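Local coordinates for SusD/RagB family nutrient-binding outer membrane lipoprotein (Bacteroides vulgatus, PDB 4F7A) that probably binds glycans, perhaps mucin O-glycans, at the outer membrane as a SusD-like lipoprotein with a TPR-like helical fold, at residues V302-Y315 with T387-D399. Sequence-based numbering, arbitrary orientation. Where two conformers were deposited one is given.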
loop_
_atom_site.group_PDB
_atom_site.type_symbol
_atom_site.label_atom_id
_atom_site.label_comp_id
_atom_site.label_asym_id
_atom_site.label_seq_id
_atom_site.Cartn_x
_atom_site.Cartn_y
_atom_site.Cartn_z
ATOM N N VAL A 302 -16.810 -15.610 -3.356
ATOM C CA VAL A 302 -17.580 -16.843 -3.281
ATOM C C VAL A 302 -18.516 -16.726 -2.059
ATOM O O VAL A 302 -18.066 -16.695 -0.916
ATOM C CB VAL A 302 -16.679 -18.082 -3.174
ATOM C CG1 VAL A 302 -17.523 -19.361 -3.035
ATOM C CG2 VAL A 302 -15.783 -18.190 -4.414
ATOM N N TYR A 303 -19.806 -16.626 -2.330
ATOM C CA TYR A 303 -20.788 -16.334 -1.306
ATOM C C TYR A 303 -20.920 -17.519 -0.369
ATOM O O TYR A 303 -21.008 -18.656 -0.809
ATOM C CB TYR A 303 -22.155 -16.023 -1.936
ATOM C CG TYR A 303 -23.216 -15.784 -0.894
ATOM C CD1 TYR A 303 -23.364 -14.528 -0.298
ATOM C CD2 TYR A 303 -24.028 -16.822 -0.451
ATOM C CE1 TYR A 303 -24.323 -14.302 0.669
ATOM C CE2 TYR A 303 -24.981 -16.611 0.544
ATOM C CZ TYR A 303 -25.120 -15.351 1.096
ATOM O OH TYR A 303 -26.060 -15.140 2.072
ATOM N N ALA A 304 -20.912 -17.225 0.929
ATOM C CA ALA A 304 -21.270 -18.179 1.980
ATOM C C ALA A 304 -21.634 -17.325 3.186
ATOM O O ALA A 304 -21.434 -16.109 3.169
ATOM C CB ALA A 304 -20.097 -19.111 2.308
ATOM N N LYS A 305 -22.149 -17.944 4.233
ATOM C CA LYS A 305 -22.546 -17.191 5.405
ATOM C C LYS A 305 -22.318 -18.046 6.647
ATOM O O LYS A 305 -21.985 -19.223 6.558
ATOM C CB LYS A 305 -24.015 -16.779 5.288
ATOM C CG LYS A 305 -24.958 -17.949 5.101
ATOM C CD LYS A 305 -26.412 -17.514 5.115
ATOM C CE LYS A 305 -27.324 -18.691 4.827
ATOM N NZ LYS A 305 -28.567 -18.586 5.612
ATOM N N ASP A 306 -22.514 -17.432 7.800
ATOM C CA ASP A 306 -22.274 -18.078 9.070
ATOM C C ASP A 306 -23.118 -19.330 9.184
ATOM O O ASP A 306 -24.322 -19.301 8.943
ATOM C CB ASP A 306 -22.616 -17.120 10.208
ATOM C CG ASP A 306 -21.916 -17.472 11.507
ATOM O OD1 ASP A 306 -21.127 -18.433 11.540
ATOM O OD2 ASP A 306 -22.156 -16.752 12.490
ATOM N N GLY A 307 -22.465 -20.426 9.543
ATOM C CA GLY A 307 -23.094 -21.735 9.600
ATOM C C GLY A 307 -22.642 -22.632 8.466
ATOM O O GLY A 307 -22.727 -23.828 8.580
ATOM N N ASP A 308 -22.176 -22.053 7.367
ATOM C CA ASP A 308 -21.667 -22.831 6.244
ATOM C C ASP A 308 -20.275 -23.389 6.572
ATOM O O ASP A 308 -19.529 -22.793 7.355
ATOM C CB ASP A 308 -21.570 -21.949 4.989
ATOM C CG ASP A 308 -22.939 -21.620 4.377
ATOM O OD1 ASP A 308 -23.928 -22.343 4.634
ATOM O OD2 ASP A 308 -23.022 -20.628 3.619
ATOM N N PRO A 309 -19.906 -24.525 5.960
ATOM C CA PRO A 309 -18.502 -24.956 6.104
ATOM C C PRO A 309 -17.524 -23.869 5.641
ATOM O O PRO A 309 -17.876 -23.020 4.810
ATOM C CB PRO A 309 -18.410 -26.173 5.175
ATOM C CG PRO A 309 -19.854 -26.630 4.993
ATOM C CD PRO A 309 -20.639 -25.357 4.987
ATOM N N ASN A 310 -16.318 -23.892 6.195
ATOM C CA ASN A 310 -15.270 -22.974 5.807
ATOM C C ASN A 310 -14.501 -23.627 4.661
ATOM O O ASN A 310 -13.463 -24.275 4.857
ATOM C CB ASN A 310 -14.381 -22.675 7.001
ATOM C CG ASN A 310 -15.150 -22.021 8.138
ATOM O OD1 ASN A 310 -15.884 -21.051 7.934
ATOM N ND2 ASN A 310 -15.015 -22.571 9.327
ATOM N N TYR A 311 -15.020 -23.429 3.458
ATOM C CA TYR A 311 -14.618 -24.228 2.310
ATOM C C TYR A 311 -13.133 -24.147 1.976
ATOM O O TYR A 311 -12.575 -25.095 1.461
ATOM C CB TYR A 311 -15.412 -23.813 1.065
ATOM C CG TYR A 311 -16.928 -23.909 1.192
ATOM C CD1 TYR A 311 -17.550 -25.134 1.345
ATOM C CD2 TYR A 311 -17.732 -22.783 1.122
ATOM C CE1 TYR A 311 -18.943 -25.244 1.450
ATOM C CE2 TYR A 311 -19.142 -22.884 1.236
ATOM C CZ TYR A 311 -19.723 -24.123 1.384
ATOM O OH TYR A 311 -21.090 -24.237 1.490
ATOM N N TYR A 312 -12.508 -23.018 2.257
ATOM C CA TYR A 312 -11.146 -22.742 1.800
ATOM C C TYR A 312 -10.089 -22.911 2.892
ATOM O O TYR A 312 -8.969 -22.510 2.742
ATOM C CB TYR A 312 -11.093 -21.338 1.174
ATOM C CG TYR A 312 -11.936 -21.300 -0.067
ATOM C CD1 TYR A 312 -11.528 -21.960 -1.214
ATOM C CD2 TYR A 312 -13.188 -20.685 -0.073
ATOM C CE1 TYR A 312 -12.321 -21.990 -2.356
ATOM C CE2 TYR A 312 -14.003 -20.710 -1.220
ATOM C CZ TYR A 312 -13.546 -21.358 -2.355
ATOM O OH TYR A 312 -14.331 -21.437 -3.458
ATOM N N GLN A 313 -10.475 -23.518 4.005
ATOM C CA GLN A 313 -9.607 -23.646 5.168
ATOM C C GLN A 313 -8.329 -24.477 4.946
ATOM O O GLN A 313 -7.367 -24.349 5.712
ATOM C CB GLN A 313 -10.485 -24.215 6.292
ATOM C CG GLN A 313 -9.864 -24.889 7.432
ATOM C CD GLN A 313 -10.970 -25.507 8.263
ATOM O OE1 GLN A 313 -11.211 -26.716 8.210
ATOM N NE2 GLN A 313 -11.721 -24.659 8.938
ATOM N N SER A 314 -8.304 -25.315 3.912
ATOM C CA SER A 314 -7.103 -26.093 3.573
ATOM C C SER A 314 -6.320 -25.573 2.363
ATOM O O SER A 314 -5.396 -26.237 1.879
ATOM C CB SER A 314 -7.484 -27.561 3.395
ATOM O OG SER A 314 -8.021 -28.021 4.624
ATOM N N TYR A 315 -6.669 -24.374 1.901
ATOM C CA TYR A 315 -5.866 -23.664 0.881
ATOM C C TYR A 315 -4.547 -23.145 1.464
ATOM O O TYR A 315 -4.267 -23.301 2.668
ATOM C CB TYR A 315 -6.698 -22.549 0.217
ATOM C CG TYR A 315 -7.549 -23.026 -0.951
ATOM C CD1 TYR A 315 -8.152 -24.290 -0.962
ATOM C CD2 TYR A 315 -7.762 -22.206 -2.049
ATOM C CE1 TYR A 315 -8.939 -24.718 -2.044
ATOM C CE2 TYR A 315 -8.547 -22.603 -3.096
ATOM C CZ TYR A 315 -9.117 -23.860 -3.123
ATOM O OH TYR A 315 -9.876 -24.234 -4.215
ATOM N N THR A 387 -1.362 -19.260 -14.159
ATOM C CA THR A 387 -2.190 -20.430 -14.270
ATOM C C THR A 387 -3.648 -20.141 -13.921
ATOM O O THR A 387 -3.971 -19.159 -13.250
ATOM C CB THR A 387 -1.628 -21.568 -13.377
ATOM O OG1 THR A 387 -1.422 -21.072 -12.049
ATOM C CG2 THR A 387 -0.291 -22.096 -13.942
ATOM N N ASP A 388 -4.525 -21.011 -14.407
ATOM C CA ASP A 388 -5.950 -20.905 -14.185
ATOM C C ASP A 388 -6.279 -21.223 -12.736
ATOM O O ASP A 388 -5.526 -21.933 -12.038
ATOM C CB ASP A 388 -6.688 -21.894 -15.091
ATOM C CG ASP A 388 -6.506 -21.586 -16.558
ATOM O OD1 ASP A 388 -6.256 -20.400 -16.937
ATOM O OD2 ASP A 388 -6.640 -22.528 -17.350
ATOM N N TYR A 389 -7.388 -20.674 -12.274
ATOM C CA TYR A 389 -7.923 -21.019 -10.957
ATOM C C TYR A 389 -8.886 -22.192 -11.144
ATOM O O TYR A 389 -9.797 -22.136 -11.989
ATOM C CB TYR A 389 -8.628 -19.851 -10.276
ATOM C CG TYR A 389 -9.275 -20.336 -9.017
ATOM C CD1 TYR A 389 -8.506 -20.638 -7.901
ATOM C CD2 TYR A 389 -10.626 -20.634 -8.985
ATOM C CE1 TYR A 389 -9.076 -21.163 -6.775
ATOM C CE2 TYR A 389 -11.214 -21.181 -7.858
ATOM C CZ TYR A 389 -10.434 -21.432 -6.749
ATOM O OH TYR A 389 -10.992 -21.976 -5.627
ATOM N N ILE A 390 -8.665 -23.259 -10.366
ATOM C CA ILE A 390 -9.526 -24.430 -10.348
ATOM C C ILE A 390 -10.085 -24.559 -8.935
ATOM O O ILE A 390 -9.324 -24.558 -7.954
ATOM C CB ILE A 390 -8.769 -25.712 -10.684
ATOM C CG1 ILE A 390 -8.014 -25.587 -12.011
ATOM C CG2 ILE A 390 -9.766 -26.925 -10.707
ATOM C CD1 ILE A 390 -8.905 -25.342 -13.187
ATOM N N ASN A 391 -11.407 -24.668 -8.816
ATOM C CA ASN A 391 -12.028 -24.707 -7.504
ATOM C C ASN A 391 -12.016 -26.145 -6.908
ATOM O O ASN A 391 -12.967 -26.917 -7.065
ATOM C CB ASN A 391 -13.445 -24.138 -7.569
ATOM C CG ASN A 391 -13.977 -23.785 -6.204
ATOM O OD1 ASN A 391 -13.465 -22.891 -5.566
ATOM N ND2 ASN A 391 -15.004 -24.482 -5.759
ATOM N N TYR A 392 -10.929 -26.490 -6.222
ATOM C CA TYR A 392 -10.785 -27.826 -5.631
ATOM C C TYR A 392 -11.595 -27.960 -4.353
ATOM O O TYR A 392 -11.935 -29.072 -3.939
ATOM C CB TYR A 392 -9.313 -28.159 -5.398
ATOM C CG TYR A 392 -8.550 -28.374 -6.693
ATOM C CD1 TYR A 392 -8.922 -29.375 -7.582
ATOM C CD2 TYR A 392 -7.484 -27.563 -7.037
ATOM C CE1 TYR A 392 -8.230 -29.591 -8.773
ATOM C CE2 TYR A 392 -6.791 -27.760 -8.225
ATOM C CZ TYR A 392 -7.168 -28.765 -9.082
ATOM O OH TYR A 392 -6.472 -28.954 -10.236
ATOM N N ALA A 393 -11.947 -26.833 -3.752
ATOM C CA ALA A 393 -12.745 -26.819 -2.527
ATOM C C ALA A 393 -14.171 -27.302 -2.762
ATOM O O ALA A 393 -14.677 -27.243 -3.879
ATOM C CB ALA A 393 -12.787 -25.389 -1.949
ATOM N N ALA A 394 -14.839 -27.732 -1.690
ATOM C CA ALA A 394 -16.278 -27.915 -1.719
ATOM C C ALA A 394 -16.932 -26.522 -1.784
ATOM O O ALA A 394 -16.246 -25.508 -1.653
ATOM C CB ALA A 394 -16.768 -28.697 -0.462
ATOM N N GLY A 395 -18.236 -26.488 -2.024
ATOM C CA GLY A 395 -18.978 -25.233 -2.075
ATOM C C GLY A 395 -19.266 -24.717 -3.485
ATOM O O GLY A 395 -19.001 -25.418 -4.486
ATOM N N PRO A 396 -19.803 -23.485 -3.577
ATOM C CA PRO A 396 -20.321 -22.919 -4.833
ATOM C C PRO A 396 -19.294 -22.189 -5.694
ATOM O O PRO A 396 -19.680 -21.539 -6.653
ATOM C CB PRO A 396 -21.373 -21.918 -4.340
ATOM C CG PRO A 396 -20.765 -21.404 -3.025
ATOM C CD PRO A 396 -20.011 -22.569 -2.437
ATOM N N GLY A 397 -18.002 -22.281 -5.362
ATOM C CA GLY A 397 -16.970 -21.648 -6.160
ATOM C C GLY A 397 -16.880 -22.194 -7.582
ATOM O O GLY A 397 -17.250 -23.351 -7.827
ATOM N N LYS A 398 -16.413 -21.339 -8.499
ATOM C CA LYS A 398 -16.231 -21.730 -9.903
ATOM C C LYS A 398 -14.777 -21.600 -10.308
ATOM O O LYS A 398 -14.015 -20.848 -9.701
ATOM C CB LYS A 398 -17.106 -20.876 -10.843
ATOM C CG LYS A 398 -18.527 -21.438 -11.047
ATOM C CD LYS A 398 -19.534 -20.833 -10.110
ATOM C CE LYS A 398 -20.724 -21.771 -9.868
ATOM N NZ LYS A 398 -21.606 -21.240 -8.789
ATOM N N ASP A 399 -14.413 -22.349 -11.344
ATOM C CA ASP A 399 -13.132 -22.217 -11.987
ATOM C C ASP A 399 -13.045 -20.845 -12.671
ATOM O O ASP A 399 -14.057 -20.253 -13.041
ATOM C CB ASP A 399 -12.950 -23.308 -13.065
ATOM C CG ASP A 399 -12.998 -24.722 -12.498
ATOM O OD1 ASP A 399 -12.889 -24.906 -11.265
ATOM O OD2 ASP A 399 -13.148 -25.668 -13.304
HETATM O O HOH W 1 -13.772 -27.537 0.990
HETATM O O HOH W 2 -16.316 -23.399 -3.388
#
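Asn391 OD1 is gripped by two tyrosine hydroxyls: Tyr312 OH donates over 2.7 Å in the carbonyl plane, on a lone pair, and Tyr389 OH over 2.6 Å, tilted 21° from that plane. The contact joins two long irregular loops of the SusD-like fold, one preceding strand 329-332, the other preceding helix 416-431. With CG turned anti to N (chi1 -163°), the Asn391 amide reaches the Tyr312 hydroxyl, the ring and amide planes 65° apart. The hydrogen-bond chain runs on: Tyr315 OH donates to Tyr389 OH (2.9 Å) while accepting weak bonds from Tyr392 N and Ala393 N. Ala393 CB packs against the rings of Tyr312 and Tyr315. Gly395 CA makes a CH-pi contact over one face of the Tyr311 ring, 3.6 Å from its centroid, and Pro396 CD touches CE2; Pro309 O covers the opposite face. With an alanine at Tyr311, Gly395 CA and Pro396 CD would probably lose the ring they rest against, opening a gap beside Ala394. One water ties Tyr311 O to Ala394 N; a second accepts from Asn391 ND2 and Gly397 N and donates to Ala394 O and, over 2.8 Å, Tyr312 OH.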